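Designed helical repeat protein (Synthetic construct, PDB 5CWF) is a computationally designed scaffold with no known natural function, built to fold as a repeat array of paired alpha-helices. Local coordinates at residues Ala163-Ile166 against Ala167-Ala171. Numbering follows the deposited sequence.
Sequences AREI and ARQAA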
ATOM      1  N   ALA A 163      -2.508 -12.618   8.506  1.00 32.64           N
ATOM      2  CA  ALA A 163      -2.468 -11.169   8.289  1.00 30.69           C
ATOM      3  C   ALA A 163      -3.024 -10.415   9.510  1.00 31.19           C
ATOM      4  O   ALA A 163      -2.423  -9.440   9.988  1.00 30.58           O
ATOM      5  CB  ALA A 163      -3.240 -10.805   7.037  1.00 28.98           C
ATOM      6  N   ARG A 164      -4.143 -10.886  10.049  1.00 32.40           N
ATOM      7  CA  ARG A 164      -4.746 -10.223  11.207  1.00 33.01           C
ATOM      8  C   ARG A 164      -3.827 -10.280  12.426  1.00 34.40           C
ATOM      9  O   ARG A 164      -3.748  -9.325  13.186  1.00 34.21           O
ATOM     10  CB  ARG A 164      -6.119 -10.833  11.535  1.00 34.35           C
ATOM     11  CG  ARG A 164      -7.216 -10.368  10.573  1.00 40.32           C
ATOM     12  CD  ARG A 164      -8.635 -10.778  11.049  1.00 37.15           C
ATOM     13  NE  ARG A 164      -8.867 -12.213  11.008  1.00 46.45           N
ATOM     14  CZ  ARG A 164      -9.413 -12.884   9.994  1.00 48.47           C
ATOM     15  NH1 ARG A 164      -9.871 -12.271   8.909  1.00 47.65           N
ATOM     16  NH2 ARG A 164      -9.540 -14.185  10.095  1.00 49.80           N
ATOM     17  N   GLU A 165      -3.135 -11.400  12.616  0.50 35.85           N
ATOM     18  CA  GLU A 165      -2.192 -11.517  13.727  0.50 37.23           C
ATOM     19  C   GLU A 165      -1.038 -10.533  13.596  0.50 35.89           C
ATOM     20  O   GLU A 165      -0.598  -9.943  14.587  0.50 36.38           O
ATOM     21  CB  GLU A 165      -1.649 -12.943  13.833  0.50 39.01           C
ATOM     22  CG  GLU A 165      -0.609 -13.101  14.924  0.50 42.60           C
ATOM     23  CD  GLU A 165      -1.123 -12.650  16.283  0.50 47.90           C
ATOM     24  OE1 GLU A 165      -2.292 -12.949  16.616  0.50 46.83           O
ATOM     25  OE2 GLU A 165      -0.360 -11.976  17.008  0.50 50.95           O
ATOM     26  N   ILE A 166      -0.536 -10.354  12.381  1.00 34.25           N
ATOM     27  CA  ILE A 166       0.567  -9.410  12.180  1.00 32.91           C
ATOM     28  C   ILE A 166       0.075  -7.992  12.483  1.00 31.68           C
ATOM     29  O   ILE A 166       0.794  -7.207  13.066  1.00 31.47           O
ATOM     30  CB  ILE A 166       1.140  -9.480  10.754  1.00 31.35           C
ATOM     31  CG1 ILE A 166       1.804 -10.837  10.497  1.00 32.64           C
ATOM     32  CG2 ILE A 166       2.166  -8.379  10.523  1.00 29.83           C
ATOM     33  CD1 ILE A 166       1.938 -11.167   9.023  1.00 31.64           C
ATOM     34  N   ALA A 167      -1.158  -7.674  12.111  1.00 31.14           N
ATOM     35  CA  ALA A 167      -1.703  -6.343  12.384  1.00 29.87           C
ATOM     36  C   ALA A 167      -1.767  -6.066  13.877  1.00 34.55           C
ATOM     37  O   ALA A 167      -1.446  -4.948  14.319  1.00 32.86           O
ATOM     38  CB  ALA A 167      -3.094  -6.187  11.760  1.00 29.09           C
ATOM     39  N   ARG A 168      -2.195  -7.063  14.648  1.00 33.37           N
ATOM     40  CA  ARG A 168      -2.234  -6.929  16.108  1.00 35.01           C
ATOM     41  C   ARG A 168      -0.837  -6.769  16.708  1.00 35.48           C
ATOM     42  O   ARG A 168      -0.640  -5.964  17.610  1.00 35.75           O
ATOM     43  CB  ARG A 168      -2.925  -8.123  16.776  1.00 39.78           C
ATOM     44  CG  ARG A 168      -4.443  -8.212  16.555  1.00 49.27           C
ATOM     45  CD  ARG A 168      -5.048  -9.432  17.266  1.00 52.91           C
ATOM     46  NE  ARG A 168      -4.600 -10.712  16.721  1.00 58.59           N
ATOM     47  CZ  ARG A 168      -5.342 -11.526  15.971  1.00 59.35           C
ATOM     48  NH1 ARG A 168      -6.601 -11.223  15.663  1.00 60.45           N
ATOM     49  NH2 ARG A 168      -4.823 -12.666  15.538  1.00 57.41           N
ATOM     50  N   GLN A 169       0.124  -7.551  16.228  1.00 35.68           N
ATOM     51  CA  GLN A 169       1.499  -7.436  16.723  1.00 36.94           C
ATOM     52  C   GLN A 169       2.106  -6.077  16.384  1.00 37.02           C
ATOM     53  O   GLN A 169       2.826  -5.500  17.194  1.00 38.29           O
ATOM     54  CB  GLN A 169       2.390  -8.534  16.143  1.00 43.23           C
ATOM     55  CG  GLN A 169       2.104  -9.926  16.660  1.00 56.53           C
ATOM     56  CD  GLN A 169       2.855 -10.991  15.876  1.00 65.15           C
ATOM     57  OE1 GLN A 169       3.879 -10.704  15.254  1.00 65.70           O
ATOM     58  NE2 GLN A 169       2.352 -12.222  15.899  1.00 68.24           N
ATOM     59  N   ALA A 170       1.802  -5.543  15.204  1.00 33.87           N
ATOM     60  CA  ALA A 170       2.313  -4.221  14.857  1.00 33.94           C
ATOM     61  C   ALA A 170       1.725  -3.155  15.795  1.00 38.09           C
ATOM     62  O   ALA A 170       2.454  -2.281  16.264  1.00 33.41           O
ATOM     63  CB  ALA A 170       2.026  -3.878  13.416  1.00 33.47           C
ATOM     64  N   ALA A 171       0.427  -3.241  16.081  1.00 41.53           N
ATOM     65  CA  ALA A 171      -0.222  -2.282  16.976  1.00 45.32           C
ATOM     66  C   ALA A 171       0.337  -2.381  18.401  1.00 47.85           C
ATOM     67  O   ALA A 171       0.464  -1.371  19.097  1.00 47.66           O
ATOM     68  CB  ALA A 171      -1.729  -2.501  16.981  1.00 47.78           C
TER
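Two turns of the C-terminal helix 160-176, the last of the designed helical array, are tied together by Glu165, whose carboxylate, in one of its two conformers, reaches Arg168 with one oxygen and Gln169 with the other. Its CG lies anti to the backbone N (chi1 177°) and the chain bends at chi2, which carries the carboxylate forward to the next turn, between Arg168 and Gln169. Arg168 approaches side-on: NH2 is 2.8 Å from OE1 of Glu165 and NE 3.2 Å from the same oxygen. Both nitrogens come from one face of the carboxylate, and the two groups are inclined by 51°, so this salt bridge converges on a single oxygen and is not the flat, two-oxygen kind. The carbonyl O of Arg164 sits 3.8 Å above the guanidinium plane, over its centre. On the other branch, Gln169 NE2 donates to the anti lone pair of Glu165 OE2 at 2.9 Å, while its OE1 accepts from Arg150 of helix 138-156. Beneath these side chains run the i to i+4 backbone bonds, such as Ala170 N to Ile166 O at 2.9 Å. Ile166 packs on Arg150 and Val151, and Ala170 on Leu147 and Ile128, joining this helix to its neighbours 138-156 and 115-134. A leucine in place of Gln169 would probably leave Glu165 OE2 without its amide donor and Arg150 without this acceptor, losing this polar link to helix 138-156. In this conformer both oxygens have donors, the charge of Arg168 is likely to offset that of the carboxylate, and the Gln169 amide carries the polar chain onward to Arg150.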